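PDB 5NMU: Cbs-cp12 from Microcystis aeruginosa PCC 7806, which is a hexameric fusion of a CBS-domain pair with a CP12 domain and probably takes part in the redox regulation of photosynthesis. Local coordinates for residues A[65-69]-A[70-74]; A[16-19]-A[20-24]. All blocks are in the same frame, centred on the assembly; numbering follows the deposited sequence.

Contact 1 of 2, residues A[65-69]-A[70-74]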
ATOM      1  N   PHE A  65       1.363 -18.031  -9.044  1.00 43.65           N
ATOM      2  CA  PHE A  65       2.249 -18.909  -8.223  1.00 45.38           C
ATOM      3  C   PHE A  65       2.252 -20.329  -8.700  1.00 45.77           C
ATOM      4  O   PHE A  65       2.671 -21.215  -7.987  1.00 48.93           O
ATOM      5  CB  PHE A  65       1.855 -18.827  -6.731  1.00 46.97           C
ATOM      6  CG  PHE A  65       2.166 -17.520  -6.170  1.00 49.15           C
ATOM      7  CD1 PHE A  65       3.403 -17.271  -5.649  1.00 50.29           C
ATOM      8  CD2 PHE A  65       1.258 -16.463  -6.326  1.00 52.87           C
ATOM      9  CE1 PHE A  65       3.755 -15.995  -5.218  1.00 52.28           C
ATOM     10  CE2 PHE A  65       1.586 -15.190  -5.912  1.00 53.97           C
ATOM     11  CZ  PHE A  65       2.842 -14.950  -5.351  1.00 55.46           C
ATOM     12  N   GLY A  66       1.766 -20.552  -9.913  1.00 44.45           N
ATOM     13  CA  GLY A  66       1.591 -21.875 -10.431  1.00 45.17           C
ATOM     14  C   GLY A  66       0.888 -22.899  -9.583  1.00 45.06           C
ATOM     15  O   GLY A  66       1.142 -24.080  -9.762  1.00 45.11           O
ATOM     16  N   HIS A  67       0.007 -22.486  -8.679  1.00 44.46           N
ATOM     17  CA  HIS A  67      -0.777 -23.450  -7.906  1.00 45.54           C
ATOM     18  C   HIS A  67      -1.756 -24.163  -8.825  1.00 45.20           C
ATOM     19  O   HIS A  67      -2.063 -23.685  -9.919  1.00 43.72           O
ATOM     20  CB  HIS A  67      -1.518 -22.779  -6.752  1.00 46.70           C
ATOM     21  CG  HIS A  67      -0.612 -22.220  -5.708  1.00 47.55           C
ATOM     22  ND1 HIS A  67      -0.829 -20.996  -5.101  1.00 48.73           N
ATOM     23  CD2 HIS A  67       0.528 -22.710  -5.173  1.00 49.38           C
ATOM     24  CE1 HIS A  67       0.140 -20.763  -4.230  1.00 48.32           C
ATOM     25  NE2 HIS A  67       0.979 -21.783  -4.266  1.00 49.47           N
ATOM     26  N   ASP A  68      -2.205 -25.325  -8.382  1.00 46.36           N
ATOM     27  CA  ASP A  68      -3.147 -26.155  -9.126  1.00 47.83           C
ATOM     28  C   ASP A  68      -4.608 -25.855  -8.788  1.00 47.10           C
ATOM     29  O   ASP A  68      -5.090 -26.263  -7.727  1.00 48.01           O
ATOM     30  CB  ASP A  68      -2.880 -27.633  -8.838  1.00 50.68           C
ATOM     31  CG  ASP A  68      -3.742 -28.570  -9.692  1.00 52.32           C
ATOM     32  OD1 ASP A  68      -4.631 -28.111 -10.463  1.00 52.20           O
ATOM     33  OD2 ASP A  68      -3.497 -29.779  -9.607  1.00 54.69           O
ATOM     34  N   PRO A  69      -5.347 -25.222  -9.728  1.00 45.64           N
ATOM     35  CA  PRO A  69      -6.724 -24.909  -9.420  1.00 45.49           C
ATOM     36  C   PRO A  69      -7.640 -26.104  -9.151  1.00 46.81           C
ATOM     37  O   PRO A  69      -8.740 -25.922  -8.557  1.00 46.12           O
ATOM     38  CB  PRO A  69      -7.204 -24.141 -10.677  1.00 45.24           C
ATOM     39  CG  PRO A  69      -5.989 -23.808 -11.453  1.00 43.77           C
ATOM     40  CD  PRO A  69      -5.048 -24.927 -11.144  1.00 44.74           C
ATOM     41  N   LYS A  70      -7.221 -27.299  -9.570  1.00 47.08           N
ATOM     42  CA  LYS A  70      -8.069 -28.493  -9.427  1.00 49.05           C
ATOM     43  C   LYS A  70      -8.083 -28.983  -7.996  1.00 49.85           C
ATOM     44  O   LYS A  70      -9.011 -29.662  -7.602  1.00 53.26           O
ATOM     45  CB  LYS A  70      -7.638 -29.590 -10.410  1.00 50.22           C
ATOM     46  CG  LYS A  70      -7.781 -29.168 -11.885  1.00 50.52           C
ATOM     47  CD  LYS A  70      -7.435 -30.287 -12.891  1.00 52.57           C
ATOM     48  CE  LYS A  70      -5.934 -30.670 -12.865  1.00 54.92           C
ATOM     49  NZ  LYS A  70      -4.936 -29.534 -13.019  1.00 53.89           N
ATOM     50  N   THR A  71      -7.085 -28.606  -7.205  1.00 51.02           N
ATOM     51  CA  THR A  71      -7.031 -28.962  -5.786  1.00 53.07           C
ATOM     52  C   THR A  71      -7.308 -27.787  -4.900  1.00 52.66           C
ATOM     53  O   THR A  71      -7.977 -27.967  -3.897  1.00 57.90           O
ATOM     54  CB  THR A  71      -5.665 -29.537  -5.355  1.00 54.09           C
ATOM     55  OG1 THR A  71      -4.633 -28.706  -5.877  1.00 53.00           O
ATOM     56  CG2 THR A  71      -5.487 -30.959  -5.853  1.00 55.04           C
ATOM     57  N   MET A  72      -6.834 -26.590  -5.235  1.00 53.41           N
ATOM     58  CA  MET A  72      -7.207 -25.366  -4.441  1.00 51.01           C
ATOM     59  C   MET A  72      -8.730 -25.082  -4.381  1.00 49.97           C
ATOM     60  O   MET A  72      -9.459 -25.271  -5.367  1.00 48.20           O
ATOM     61  CB  MET A  72      -6.502 -24.129  -4.997  1.00 52.28           C
ATOM     62  CG  MET A  72      -5.041 -23.988  -4.618  1.00 54.00           C
ATOM     63  SD  MET A  72      -4.488 -22.270  -4.799  1.00 56.03           S
ATOM     64  CE  MET A  72      -4.954 -21.460  -3.282  1.00 53.54           C
ATOM     65  N   ARG A  73      -9.200 -24.572  -3.237  1.00 47.58           N
ATOM     66  CA  ARG A  73     -10.621 -24.279  -3.050  1.00 46.21           C
ATOM     67  C   ARG A  73     -10.871 -22.774  -3.039  1.00 43.29           C
ATOM     68  O   ARG A  73      -9.975 -21.995  -2.770  1.00 41.57           O
ATOM     69  CB  ARG A  73     -11.109 -24.880  -1.742  1.00 48.35           C
ATOM     70  CG  ARG A  73     -10.949 -26.398  -1.656  1.00 51.04           C
ATOM     71  CD  ARG A  73     -11.899 -27.137  -2.573  1.00 53.13           C
ATOM     72  NE  ARG A  73     -11.746 -28.589  -2.443  1.00 56.19           N
ATOM     73  CZ  ARG A  73     -12.559 -29.497  -2.972  1.00 57.79           C
ATOM     74  NH1 ARG A  73     -13.628 -29.157  -3.701  1.00 58.37           N
ATOM     75  NH2 ARG A  73     -12.306 -30.770  -2.755  1.00 59.48           N
ATOM     76  N   VAL A  74     -12.106 -22.392  -3.337  1.00 42.20           N
ATOM     77  CA  VAL A  74     -12.513 -21.000  -3.416  1.00 40.25           C
ATOM     78  C   VAL A  74     -12.305 -20.306  -2.082  1.00 39.58           C
ATOM     79  O   VAL A  74     -11.801 -19.190  -2.045  1.00 37.13           O
ATOM     80  CB  VAL A  74     -13.973 -20.855  -3.887  1.00 40.99           C
ATOM     81  CG1 VAL A  74     -14.506 -19.429  -3.697  1.00 38.94           C
ATOM     82  CG2 VAL A  74     -14.061 -21.228  -5.355  1.00 41.98           C
TER
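An Asx turn at D68-P69-K70 sits inside a tight backbone turn from D68 to T71, in the loop that follows helix 55-63; the helix itself has ended in a Schellman motif with G66, at positive phi, as its C-prime residue. The bend is a worked example of one aspartate organising a loop with both side-chain and backbone oxygens. Its carboxylate oxygen OD1 accepts the backbone N of K70 at 2.9 Å from one face of the carboxylate plane, while K70 NZ comes to OD1 from the opposite face, also at 2.9 Å, as a salt bridge on the syn side. The lysine chain, bent at chi3 (-67°) and chi4, folds back over the acid to bring NZ there; the same NZ also donates to V130 O of the second subunit. With CG anti to the D68 backbone N (chi1 -174°), the carboxylate is carried over the turn toward K70. The carbonyl oxygen of D68 accepts three donors. T71 N reaches it at 3.1 Å from above the carbonyl plane, T71 OG1 donates to it at 3.1 Å only moderately tilted from that plane, and M72 N meets it almost straight on, at 3.1 Å from D68 O. Next to the turn, M72 SD rests 3.6 Å from H67 CB and oblique to the imidazole, whose ND1 donates to K61 O in helix 55-63. Replacing D68 by an alanine would probably leave the K70 backbone N without this acceptor and its ammonium without its carboxylate, with V130 O of the second subunit still holding NZ. Two oxygens of one residue thus take five bonds, a concentration consistent with a well-fixed bend, in which the carboxylate probably offsets part of the lysine charge at the boundary with the second subunit.

Contact 2 of 2, residues A[16-19]-A[20-24]; sequences VTIR and GSATV
R19 to A22 form a type I beta turn that takes the chain out of strand 17-18 and toward helix 24-34, a compact example of how a strand is redirected within a few residues. The turn is closed by A22 N donating to R19 O at 3.2 Å; the N-H points well at the oxygen (162°), yet the donor stands above the carbonyl plane rather than in it. Reversal of the chain turns the methyl of A22 back toward the residues before it: CB lies 3.4 Å from R19 O and 3.7 Å from I18 CG1. CD1 of I18 is equally near A22 CB, because CG1 runs anti to the I18 backbone N (chi1 -166°) and the extended chain lies alongside the methyl. I18 also packs on A27 and L39, so this small apolar contact is continuous with the packing between helix 24-34 and the sheet. The other side chains of the turn are polar. S21 OG lies at the edge of the R19 guanidinium, near its plane, and 3.7 Å from R19 CB, but the two groups are joined chiefly through a shared partner: E143 of the third subunit, which makes a salt bridge with R19 NE and a hydrogen bond with S21 OG. R19 NH1 has a second anion in E42 of its own chain, and two carboxylates thus probably hold the guanidinium in place. Just beyond the turn, T23 serves as the N-cap of helix 24-34, its OG1 bonding to D26 N. Strand 17-18 runs parallel to strand 38-41 with that helix between them in sequence, so the turn is the first corner of the beta-alpha-beta crossover of a CBS domain, here also a docking point for a CP12-region helix of another subunit.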
ATOM      1  N   VAL A  16     -24.399 -15.008 -10.658  1.00 52.16           N
ATOM      2  CA  VAL A  16     -24.122 -16.421 -10.479  1.00 51.38           C
ATOM      3  C   VAL A  16     -23.382 -16.535  -9.172  1.00 50.03           C
ATOM      4  O   VAL A  16     -22.491 -15.683  -8.896  1.00 50.70           O
ATOM      5  CB  VAL A  16     -23.100 -16.904 -11.560  1.00 51.12           C
ATOM      6  CG1 VAL A  16     -22.994 -18.418 -11.549  1.00 52.37           C
ATOM      7  CG2 VAL A  16     -23.541 -16.433 -12.930  1.00 51.82           C
ATOM      8  N   THR A  17     -23.712 -17.572  -8.394  1.00 47.71           N
ATOM      9  CA  THR A  17     -23.026 -17.838  -7.147  1.00 45.38           C
ATOM     10  C   THR A  17     -22.226 -19.160  -7.236  1.00 45.94           C
ATOM     11  O   THR A  17     -22.413 -19.931  -8.156  1.00 45.98           O
ATOM     12  CB  THR A  17     -24.001 -17.902  -5.961  1.00 44.39           C
ATOM     13  OG1 THR A  17     -24.779 -19.047  -6.074  1.00 45.21           O
ATOM     14  CG2 THR A  17     -24.952 -16.717  -5.921  1.00 44.24           C
ATOM     15  N   ILE A  18     -21.349 -19.389  -6.258  1.00 43.67           N
ATOM     16  CA  ILE A  18     -20.624 -20.663  -6.110  1.00 42.89           C
ATOM     17  C   ILE A  18     -20.392 -20.919  -4.627  1.00 43.41           C
ATOM     18  O   ILE A  18     -20.407 -19.970  -3.785  1.00 42.31           O
ATOM     19  CB  ILE A  18     -19.287 -20.634  -6.905  1.00 41.93           C
ATOM     20  CG1 ILE A  18     -18.694 -22.048  -7.052  1.00 42.32           C
ATOM     21  CG2 ILE A  18     -18.280 -19.668  -6.303  1.00 40.24           C
ATOM     22  CD1 ILE A  18     -17.571 -22.101  -8.048  1.00 42.51           C
ATOM     23  N   ARG A  19     -20.219 -22.171  -4.256  1.00 42.94           N
ATOM     24  CA  ARG A  19     -19.940 -22.443  -2.850  1.00 44.87           C
ATOM     25  C   ARG A  19     -18.456 -22.222  -2.572  1.00 43.31           C
ATOM     26  O   ARG A  19     -17.631 -22.360  -3.456  1.00 41.43           O
ATOM     27  CB  ARG A  19     -20.384 -23.843  -2.467  1.00 49.68           C
ATOM     28  CG  ARG A  19     -21.896 -24.049  -2.644  1.00 53.67           C
ATOM     29  CD  ARG A  19     -22.390 -25.321  -1.942  1.00 57.89           C
ATOM     30  NE  ARG A  19     -22.334 -25.132  -0.493  1.00 61.62           N
ATOM     31  CZ  ARG A  19     -23.210 -24.414   0.232  1.00 65.74           C
ATOM     32  NH1 ARG A  19     -24.277 -23.816  -0.331  1.00 66.48           N
ATOM     33  NH2 ARG A  19     -23.029 -24.307   1.546  1.00 66.67           N
ATOM     34  N   GLY A  20     -18.148 -21.806  -1.345  1.00 41.44           N
ATOM     35  CA  GLY A  20     -16.809 -21.664  -0.865  1.00 40.76           C
ATOM     36  C   GLY A  20     -15.979 -22.945  -0.933  1.00 41.87           C
ATOM     37  O   GLY A  20     -14.752 -22.872  -1.087  1.00 39.83           O
ATOM     38  N   SER A  21     -16.652 -24.088  -0.826  1.00 43.21           N
ATOM     39  CA  SER A  21     -16.034 -25.396  -0.871  1.00 45.17           C
ATOM     40  C   SER A  21     -15.684 -25.855  -2.274  1.00 45.16           C
ATOM     41  O   SER A  21     -15.047 -26.872  -2.419  1.00 47.70           O
ATOM     42  CB  SER A  21     -16.970 -26.409  -0.245  1.00 47.67           C
ATOM     43  OG  SER A  21     -18.218 -26.348  -0.895  1.00 48.01           O
ATOM     44  N   ALA A  22     -16.126 -25.137  -3.314  1.00 44.59           N
ATOM     45  CA  ALA A  22     -15.871 -25.568  -4.678  1.00 43.68           C
ATOM     46  C   ALA A  22     -14.403 -25.341  -4.998  1.00 42.53           C
ATOM     47  O   ALA A  22     -13.726 -24.511  -4.357  1.00 41.21           O
ATOM     48  CB  ALA A  22     -16.710 -24.792  -5.661  1.00 43.05           C
ATOM     49  N   THR A  23     -13.935 -26.036  -6.024  1.00 42.92           N
ATOM     50  CA  THR A  23     -12.521 -25.939  -6.424  1.00 42.15           C
ATOM     51  C   THR A  23     -12.384 -24.671  -7.255  1.00 40.90           C
ATOM     52  O   THR A  23     -13.367 -24.245  -7.921  1.00 40.42           O
ATOM     53  CB  THR A  23     -12.082 -27.135  -7.283  1.00 43.54           C
ATOM     54  OG1 THR A  23     -12.828 -27.153  -8.512  1.00 42.66           O
ATOM     55  CG2 THR A  23     -12.285 -28.470  -6.526  1.00 44.66           C
ATOM     56  N   VAL A  24     -11.176 -24.117  -7.283  1.00 39.17           N
ATOM     57  CA  VAL A  24     -10.895 -22.969  -8.114  1.00 38.96           C
ATOM     58  C   VAL A  24     -11.147 -23.350  -9.599  1.00 40.57           C
ATOM     59  O   VAL A  24     -11.651 -22.547 -10.385  1.00 40.84           O
ATOM     60  CB  VAL A  24      -9.478 -22.408  -7.797  1.00 38.54           C
ATOM     61  CG1 VAL A  24      -9.017 -21.321  -8.778  1.00 37.42           C
ATOM     62  CG2 VAL A  24      -9.413 -21.909  -6.364  1.00 38.32           C
TER

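How the contacts relate
Contact 2 (16-19 with 20-24) is partly buried and opens the first CBS domain's crossover, whereas contact 1 (65-69 with 70-74) is a surface bend beyond helix 55-63. Their centres are about 13 Å apart, and their backbones meet: M72 O and V24 N, and V74 N and A22 O, probably form hydrogen bonds. These bonds tie the loop of contact 1 to the residues leading into helix 24-34. Chemistry follows place: an apolar methyl contact, a single turn bond and polar groups facing another subunit in contact 2, a dense aspartate-centred network in contact 1. Both reach the third subunit through arginines, R19 and R73, which pair with acidic residues of its helix 138-156.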